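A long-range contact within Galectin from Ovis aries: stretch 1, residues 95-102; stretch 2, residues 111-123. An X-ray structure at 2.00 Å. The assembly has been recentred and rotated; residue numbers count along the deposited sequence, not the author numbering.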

# COMPACT_ATOMS: atom_id res chain seq x y z
N LEU A 95 2.53 -5.83 -1.49
CA LEU A 95 2.12 -4.68 -2.28
C LEU A 95 1.75 -5.17 -3.67
O LEU A 95 2.61 -5.71 -4.38
N VAL A 96 0.48 -5.02 -4.05
CA VAL A 96 0.03 -5.43 -5.37
C VAL A 96 0.15 -4.23 -6.32
O VAL A 96 -0.47 -3.18 -6.10
N LEU A 97 0.97 -4.38 -7.34
CA LEU A 97 1.14 -3.37 -8.38
C LEU A 97 0.69 -3.94 -9.72
O LEU A 97 0.35 -5.12 -9.82
N GLU A 98 0.73 -3.10 -10.76
CA GLU A 98 0.32 -3.54 -12.09
C GLU A 98 1.17 -4.71 -12.58
O GLU A 98 0.67 -5.63 -13.23
N ASN A 99 2.46 -4.71 -12.27
CA ASN A 99 3.37 -5.69 -12.85
C ASN A 99 3.70 -6.85 -11.92
O ASN A 99 4.02 -7.93 -12.41
N GLU A 100 3.62 -6.67 -10.61
CA GLU A 100 4.13 -7.69 -9.70
C GLU A 100 3.53 -7.48 -8.31
O GLU A 100 2.98 -6.41 -8.01
N TYR A 101 3.65 -8.51 -7.48
CA TYR A 101 3.58 -8.32 -6.03
C TYR A 101 4.97 -7.98 -5.53
O TYR A 101 5.96 -8.58 -5.97
N GLN A 102 5.05 -7.04 -4.58
CA GLN A 102 6.28 -6.77 -3.86
C GLN A 102 6.10 -7.21 -2.41
O GLN A 102 5.05 -6.98 -1.81
N CYS A 111 11.48 -9.73 -1.76
CA CYS A 111 11.36 -10.37 -3.07
C CYS A 111 10.14 -9.80 -3.78
O CYS A 111 9.30 -9.12 -3.19
N GLN A 112 10.07 -10.09 -5.08
CA GLN A 112 8.97 -9.67 -5.93
C GLN A 112 8.53 -10.85 -6.79
O GLN A 112 9.34 -11.72 -7.12
N PHE A 113 7.24 -10.86 -7.15
CA PHE A 113 6.64 -11.95 -7.92
C PHE A 113 5.84 -11.35 -9.07
O PHE A 113 4.78 -10.76 -8.83
N ALA A 114 6.33 -11.51 -10.29
CA ALA A 114 5.61 -11.05 -11.48
C ALA A 114 4.26 -11.75 -11.63
O ALA A 114 4.15 -12.95 -11.41
N HIS A 115 3.24 -10.99 -12.01
CA HIS A 115 1.92 -11.59 -12.13
C HIS A 115 1.94 -12.68 -13.21
O HIS A 115 2.53 -12.51 -14.28
N ARG A 116 1.30 -13.80 -12.91
CA ARG A 116 1.17 -14.89 -13.86
C ARG A 116 -0.27 -15.10 -14.29
O ARG A 116 -0.52 -15.41 -15.45
N LEU A 117 -1.20 -14.93 -13.37
CA LEU A 117 -2.62 -14.82 -13.59
C LEU A 117 -3.06 -13.41 -13.24
O LEU A 117 -2.43 -12.75 -12.42
N PRO A 118 -4.14 -12.91 -13.86
CA PRO A 118 -4.55 -11.52 -13.61
C PRO A 118 -4.84 -11.26 -12.13
O PRO A 118 -5.50 -12.05 -11.45
N LEU A 119 -4.36 -10.11 -11.64
CA LEU A 119 -4.60 -9.78 -10.24
C LEU A 119 -6.09 -9.61 -10.00
O LEU A 119 -6.57 -9.83 -8.88
N GLN A 120 -6.85 -9.25 -11.05
CA GLN A 120 -8.30 -9.13 -10.95
C GLN A 120 -9.00 -10.46 -10.69
O GLN A 120 -10.17 -10.45 -10.33
N SER A 121 -8.31 -11.58 -10.86
CA SER A 121 -8.95 -12.88 -10.62
C SER A 121 -8.79 -13.36 -9.18
O SER A 121 -9.44 -14.34 -8.79
N VAL A 122 -7.95 -12.69 -8.38
CA VAL A 122 -7.85 -13.00 -6.95
C VAL A 122 -9.14 -12.57 -6.26
O VAL A 122 -9.59 -11.43 -6.40
N LYS A 123 -9.74 -13.49 -5.51
CA LYS A 123 -10.96 -13.20 -4.76
C LYS A 123 -10.87 -13.55 -3.29
O LYS A 123 -11.80 -13.22 -2.55

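Leu-95 lies beyond reach of the second stretch, so the side-chain contact begins at Val-96. Its t rotamer sets CG1 3.9 Å from His-115 CE1, at the edge of the imidazole, and 4.1 Å from Leu-119 CD2; Leu-119 (p, p) points toward the first stretch. Leu-97 (chi1 m) turns its side chain away and contributes its carbonyl, which accepts a 2.7 Å hydrogen bond from His-115 NE2. Glu-98 and Asn-99 likewise point away, yet Asn-99 O receives His-115 N at 3.2 Å, so His-115 is held through both ring and backbone.

From Glu-100 the strands pair antiparallel. Glu-100 (p, t) shares a sheet face with Ala-114, its CB 3.9 Å from Ala-114 CA. Tyr-101 projects from the opposite face beside Phe-113 (t), with Tyr-101 CD1 4.0 Å from Phe-113 CD2. Its m rotamer carries the ring alongside His-115 (m), the two planes inclined at 58°, and brings OH to 3.7 Å from Val-122 CG2. A water joins the two polar ends, 2.8 Å from Tyr-101 OH and 2.6 Å from His-115 ND1, and donates to Leu-117 O at 2.9 Å. Gln-102 (m, t) returns to the Glu-100 face: its CG lies 4.1 Å from Gln-112 CG, while its NE2 donates to Glu-100 OE1 at 3.0 Å.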

# COMPACT_ATOMS: atom_id res chain seq x y z
CB LEU A 95 3.26 -3.66 -2.35
CG LEU A 95 2.96 -2.34 -3.03
CD1 LEU A 95 1.75 -1.65 -2.38
CD2 LEU A 95 4.22 -1.47 -2.97
CB VAL A 96 -1.41 -5.98 -5.34
CG1 VAL A 96 -1.76 -6.58 -6.68
CG2 VAL A 96 -1.56 -7.02 -4.23
CB LEU A 97 2.59 -2.90 -8.49
CG LEU A 97 3.28 -2.19 -7.30
CD1 LEU A 97 2.31 -1.48 -6.37
CD2 LEU A 97 4.27 -3.04 -6.53
CB GLU A 98 0.38 -2.36 -13.07
CG GLU A 98 0.47 -2.72 -14.54
CD GLU A 98 1.88 -2.99 -14.98
OE1 GLU A 98 2.80 -2.25 -14.56
OE2 GLU A 98 2.08 -3.99 -15.72
CB ASN A 99 4.67 -5.01 -13.29
CG ASN A 99 5.28 -4.14 -12.19
OD1 ASN A 99 4.57 -3.46 -11.44
ND2 ASN A 99 6.61 -4.15 -12.10
CB GLU A 100 5.66 -7.64 -9.62
CG GLU A 100 6.13 -6.30 -9.07
CD GLU A 100 7.61 -6.02 -9.27
OE1 GLU A 100 8.08 -4.98 -8.77
OE2 GLU A 100 8.31 -6.81 -9.95
CB TYR A 101 3.11 -9.58 -5.31
CG TYR A 101 1.81 -10.15 -5.78
CD1 TYR A 101 1.75 -11.00 -6.88
CD2 TYR A 101 0.63 -9.88 -5.10
CE1 TYR A 101 0.55 -11.54 -7.31
CE2 TYR A 101 -0.57 -10.41 -5.52
CZ TYR A 101 -0.61 -11.25 -6.62
OH TYR A 101 -1.82 -11.77 -7.04
CB GLN A 102 6.66 -5.29 -3.93
CG GLN A 102 6.77 -4.71 -5.35
CD GLN A 102 7.48 -3.34 -5.37
OE1 GLN A 102 7.57 -2.67 -4.35
NE2 GLN A 102 8.00 -2.95 -6.54
CB CYS A 111 11.25 -11.89 -2.95
SG CYS A 111 9.92 -12.50 -1.85
CB GLN A 112 9.36 -8.49 -6.84
CG GLN A 112 9.95 -7.27 -6.08
CD GLN A 112 11.41 -7.47 -5.64
OE1 GLN A 112 11.74 -7.36 -4.46
NE2 GLN A 112 12.28 -7.74 -6.60
CB PHE A 113 5.74 -12.81 -7.03
CG PHE A 113 5.22 -14.06 -7.69
CD1 PHE A 113 6.00 -15.21 -7.73
CD2 PHE A 113 3.95 -14.10 -8.25
CE1 PHE A 113 5.53 -16.38 -8.33
CE2 PHE A 113 3.48 -15.28 -8.86
CZ PHE A 113 4.28 -16.41 -8.89
CB ALA A 114 6.47 -11.30 -12.73
CB HIS A 115 0.86 -10.53 -12.48
CG HIS A 115 0.59 -9.56 -11.37
ND1 HIS A 115 -0.01 -9.94 -10.19
CD2 HIS A 115 0.84 -8.23 -11.27
CE1 HIS A 115 -0.11 -8.88 -9.40
NE2 HIS A 115 0.40 -7.84 -10.03
CB ARG A 116 1.73 -16.18 -13.27
CG ARG A 116 3.22 -16.16 -13.03
CD ARG A 116 3.68 -17.52 -12.57
NE ARG A 116 4.98 -17.50 -11.91
CZ ARG A 116 5.57 -18.59 -11.43
NH1 ARG A 116 4.97 -19.77 -11.55
NH2 ARG A 116 6.74 -18.51 -10.82
CB LEU A 117 -3.38 -15.84 -12.72
CG LEU A 117 -3.20 -17.29 -13.16
CD1 LEU A 117 -3.81 -18.26 -12.17
CD2 LEU A 117 -3.84 -17.44 -14.55
CB PRO A 118 -5.82 -11.37 -14.45
CG PRO A 118 -5.71 -12.47 -15.51
CD PRO A 118 -5.05 -13.60 -14.79
CB LEU A 119 -3.81 -8.52 -9.84
CG LEU A 119 -4.13 -7.20 -10.54
CD1 LEU A 119 -5.25 -6.47 -9.81
CD2 LEU A 119 -2.89 -6.32 -10.63
CB GLN A 120 -8.88 -8.51 -12.24
CG GLN A 120 -8.40 -7.10 -12.55
CD GLN A 120 -7.03 -7.09 -13.23
OE1 GLN A 120 -6.50 -8.14 -13.59
NE2 GLN A 120 -6.47 -5.90 -13.41
CB SER A 121 -8.40 -13.93 -11.60
OG SER A 121 -7.07 -14.30 -11.28
CB VAL A 122 -6.64 -12.30 -6.33
CG1 VAL A 122 -6.60 -12.53 -4.80
CG2 VAL A 122 -5.34 -12.76 -6.98
CB LYS A 123 -12.16 -13.95 -5.35
CG LYS A 123 -12.40 -13.74 -6.83
CD LYS A 123 -12.81 -12.33 -7.12
CE LYS A 123 -12.74 -12.04 -8.62
NZ LYS A 123 -12.99 -10.59 -8.91
O HOH W 1 -1.39 -12.11 -9.82